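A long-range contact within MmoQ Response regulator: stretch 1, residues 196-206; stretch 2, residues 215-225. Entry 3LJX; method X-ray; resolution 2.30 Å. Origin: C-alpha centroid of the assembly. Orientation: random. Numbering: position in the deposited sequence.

Stretch 1, residues 196-206: QVFIDALQLSQ
Stretch 2 (215-225) RTGRFARQLAL

Small residues often accompany close helix packing, and this pair from the MmoQ response regulator illustrates the principle. At its apolar centre, A201 points toward the partner helix and sits as a knob among T216, F219, A220 and L223, with A201 CB 3.5 Å from F219 CD2 and 4.0 Å from L223 CD1. The methyl of A220 is tightly packed, A220 CB lying 3.3 Å from A201 O and 3.5 Å from L204 CB. The two stretches, helical with regular alpha backbones through most of the first and all of the second, approach to 7.8 Å between axes, their N-to-C directions crossing at -54°. The register is set where S205 CA and A220 CA come within 4.3 Å.

F219 (chi1 t, chi2 35°) turns its edge toward the face of F198 (chi1 m, chi2 63°), ring centroids 5.6 Å apart and planes at 73°. Near the C-terminal end of stretch 1, S205 CB packs 3.2 Å from A220 O and 3.5 Å from L223 CB. The p rotamer of S205 lets S205 OG donate a hydrogen bond to L202 O at 2.6 Å, satisfying the buried hydroxyl within its own stretch.

Outward, T216 (m) lodges among V197, D200, A201 and L204, T216 CG2 3.9 Å from L204 CD2. D200 borders T216; beyond the contact, within stretch 1, Q196 NE2 donates to D200 OD2 at 2.8 Å. No hydrogen bond crosses; packing joins the 489 Å² contact.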

# COMPACT_ATOMS: atom_id res chain seq x y z
N GLN A 196 15.45 2.12 -1.16
CA GLN A 196 15.32 2.91 0.06
C GLN A 196 14.77 4.34 -0.11
O GLN A 196 14.09 4.82 0.81
CB GLN A 196 16.64 2.92 0.85
CG GLN A 196 16.46 3.34 2.31
CD GLN A 196 17.79 3.69 2.98
OE1 GLN A 196 18.69 2.85 3.08
NE2 GLN A 196 17.90 4.94 3.44
N VAL A 197 15.02 5.02 -1.23
CA VAL A 197 14.47 6.39 -1.35
C VAL A 197 12.97 6.42 -1.18
O VAL A 197 12.44 7.35 -0.58
CB VAL A 197 14.76 7.14 -2.69
CG1 VAL A 197 16.07 7.89 -2.63
CG2 VAL A 197 14.63 6.20 -3.91
N PHE A 198 12.29 5.42 -1.73
CA PHE A 198 10.83 5.36 -1.59
C PHE A 198 10.41 5.15 -0.14
O PHE A 198 9.51 5.82 0.34
CB PHE A 198 10.22 4.30 -2.52
CG PHE A 198 10.18 4.73 -3.95
CD1 PHE A 198 11.35 4.96 -4.65
CD2 PHE A 198 8.97 4.88 -4.61
CE1 PHE A 198 11.31 5.36 -5.98
CE2 PHE A 198 8.93 5.27 -5.94
CZ PHE A 198 10.10 5.51 -6.62
N ILE A 199 11.08 4.23 0.56
CA ILE A 199 10.80 4.01 1.97
C ILE A 199 11.09 5.29 2.79
O ILE A 199 10.32 5.65 3.69
CB ILE A 199 11.58 2.80 2.55
CG1 ILE A 199 10.96 1.48 2.08
CG2 ILE A 199 11.53 2.80 4.05
CD1 ILE A 199 11.45 1.02 0.74
N ASP A 200 12.19 5.97 2.47
CA ASP A 200 12.50 7.21 3.18
C ASP A 200 11.44 8.28 2.90
O ASP A 200 11.06 9.03 3.80
CB ASP A 200 13.88 7.76 2.80
CG ASP A 200 15.03 6.90 3.35
OD1 ASP A 200 14.78 5.99 4.17
OD2 ASP A 200 16.19 7.15 2.96
N ALA A 201 10.97 8.35 1.67
CA ALA A 201 9.99 9.38 1.34
C ALA A 201 8.71 9.09 2.14
O ALA A 201 8.09 10.00 2.69
CB ALA A 201 9.72 9.39 -0.15
N LEU A 202 8.37 7.81 2.23
CA LEU A 202 7.21 7.37 3.00
C LEU A 202 7.34 7.71 4.47
O LEU A 202 6.42 8.27 5.08
CB LEU A 202 7.03 5.86 2.86
CG LEU A 202 5.91 5.25 3.70
CD1 LEU A 202 4.57 5.88 3.31
CD2 LEU A 202 5.88 3.71 3.55
N GLN A 203 8.49 7.39 5.05
CA GLN A 203 8.71 7.71 6.46
C GLN A 203 8.67 9.22 6.70
O GLN A 203 8.04 9.68 7.65
CB GLN A 203 10.04 7.14 6.95
CG GLN A 203 10.14 7.16 8.47
CD GLN A 203 11.34 6.41 9.00
OE1 GLN A 203 12.25 6.05 8.25
NE2 GLN A 203 11.36 6.18 10.30
N LEU A 204 9.35 9.98 5.84
CA LEU A 204 9.30 11.44 5.90
C LEU A 204 7.85 11.95 5.86
O LEU A 204 7.48 12.87 6.61
CB LEU A 204 10.06 12.03 4.71
CG LEU A 204 11.18 13.02 4.99
CD1 LEU A 204 12.05 12.52 6.12
CD2 LEU A 204 12.00 13.24 3.72
N SER A 205 7.03 11.36 4.99
CA SER A 205 5.68 11.87 4.79
C SER A 205 4.86 11.77 6.07
O SER A 205 3.78 12.35 6.16
CB SER A 205 4.96 11.09 3.71
OG SER A 205 4.57 9.82 4.22
N GLN A 206 5.36 11.00 7.04
CA GLN A 206 4.61 10.78 8.27
C GLN A 206 4.91 11.77 9.42
O GLN A 206 4.24 11.76 10.44
CB GLN A 206 4.78 9.32 8.72
CG GLN A 206 4.19 8.34 7.71
CD GLN A 206 4.61 6.89 7.94
OE1 GLN A 206 3.94 5.97 7.49
NE2 GLN A 206 5.73 6.68 8.64
N ARG A 215 14.06 15.95 -4.00
CA ARG A 215 13.00 15.12 -4.55
C ARG A 215 12.38 14.27 -3.45
O ARG A 215 11.17 14.03 -3.46
CB ARG A 215 13.53 14.23 -5.69
CG ARG A 215 12.45 13.44 -6.41
CD ARG A 215 13.04 12.61 -7.56
NE ARG A 215 13.82 13.45 -8.47
CZ ARG A 215 13.46 13.73 -9.71
NH1 ARG A 215 12.32 13.24 -10.21
NH2 ARG A 215 14.23 14.50 -10.46
N THR A 216 13.19 13.82 -2.51
CA THR A 216 12.68 12.99 -1.42
C THR A 216 11.66 13.77 -0.59
O THR A 216 10.61 13.24 -0.24
CB THR A 216 13.79 12.47 -0.50
OG1 THR A 216 14.80 11.82 -1.30
CG2 THR A 216 13.22 11.47 0.46
N GLY A 217 11.98 15.04 -0.31
CA GLY A 217 11.10 15.92 0.43
C GLY A 217 9.82 16.20 -0.35
O GLY A 217 8.72 16.21 0.21
N ARG A 218 9.96 16.39 -1.65
CA ARG A 218 8.80 16.73 -2.47
C ARG A 218 7.86 15.54 -2.59
O ARG A 218 6.63 15.67 -2.47
CB ARG A 218 9.22 17.24 -3.84
CG ARG A 218 8.08 17.87 -4.62
CD ARG A 218 8.55 18.32 -5.98
NE ARG A 218 8.75 19.75 -6.03
CZ ARG A 218 7.92 20.59 -6.64
NH1 ARG A 218 6.85 20.11 -7.27
NH2 ARG A 218 8.16 21.90 -6.63
N PHE A 219 8.43 14.36 -2.80
CA PHE A 219 7.62 13.16 -2.88
C PHE A 219 6.97 12.91 -1.52
O PHE A 219 5.78 12.57 -1.45
CB PHE A 219 8.48 11.98 -3.33
CG PHE A 219 7.71 10.72 -3.61
CD1 PHE A 219 6.43 10.78 -4.15
CD2 PHE A 219 8.27 9.48 -3.37
CE1 PHE A 219 5.72 9.61 -4.41
CE2 PHE A 219 7.57 8.31 -3.63
CZ PHE A 219 6.29 8.38 -4.16
N ALA A 220 7.71 13.12 -0.43
CA ALA A 220 7.14 12.97 0.90
C ALA A 220 5.91 13.89 1.08
O ALA A 220 4.87 13.46 1.58
CB ALA A 220 8.19 13.25 1.99
N ARG A 221 6.03 15.14 0.66
CA ARG A 221 4.90 16.06 0.79
C ARG A 221 3.73 15.59 -0.08
O ARG A 221 2.57 15.78 0.28
CB ARG A 221 5.31 17.49 0.44
CG ARG A 221 6.09 18.19 1.56
CD ARG A 221 6.44 19.66 1.23
NE ARG A 221 7.56 19.74 0.30
CZ ARG A 221 8.84 19.62 0.66
NH1 ARG A 221 9.15 19.42 1.94
NH2 ARG A 221 9.80 19.69 -0.25
N GLN A 222 4.02 14.95 -1.21
CA GLN A 222 2.96 14.43 -2.07
C GLN A 222 2.25 13.25 -1.43
O GLN A 222 1.02 13.11 -1.54
CB GLN A 222 3.51 14.02 -3.43
CG GLN A 222 3.99 15.20 -4.29
CD GLN A 222 4.76 14.71 -5.52
OE1 GLN A 222 5.49 13.70 -5.46
NE2 GLN A 222 4.62 15.42 -6.64
N LEU A 223 3.03 12.42 -0.74
CA LEU A 223 2.49 11.28 -0.01
C LEU A 223 1.62 11.77 1.14
O LEU A 223 0.50 11.30 1.33
CB LEU A 223 3.62 10.42 0.54
CG LEU A 223 4.20 9.41 -0.45
CD1 LEU A 223 5.72 9.23 -0.24
CD2 LEU A 223 3.43 8.10 -0.32
N ALA A 224 2.15 12.74 1.90
CA ALA A 224 1.44 13.29 3.05
C ALA A 224 0.11 13.87 2.59
O ALA A 224 -0.92 13.70 3.24
CB ALA A 224 2.29 14.36 3.78
N LEU A 225 0.13 14.55 1.44
CA LEU A 225 -1.10 15.12 0.91
C LEU A 225 -2.11 14.04 0.49
O LEU A 225 -3.31 14.18 0.74
CB LEU A 225 -0.79 16.03 -0.26
CG LEU A 225 -1.85 17.09 -0.46
CD1 LEU A 225 -1.93 17.97 0.79
CD2 LEU A 225 -1.48 17.89 -1.68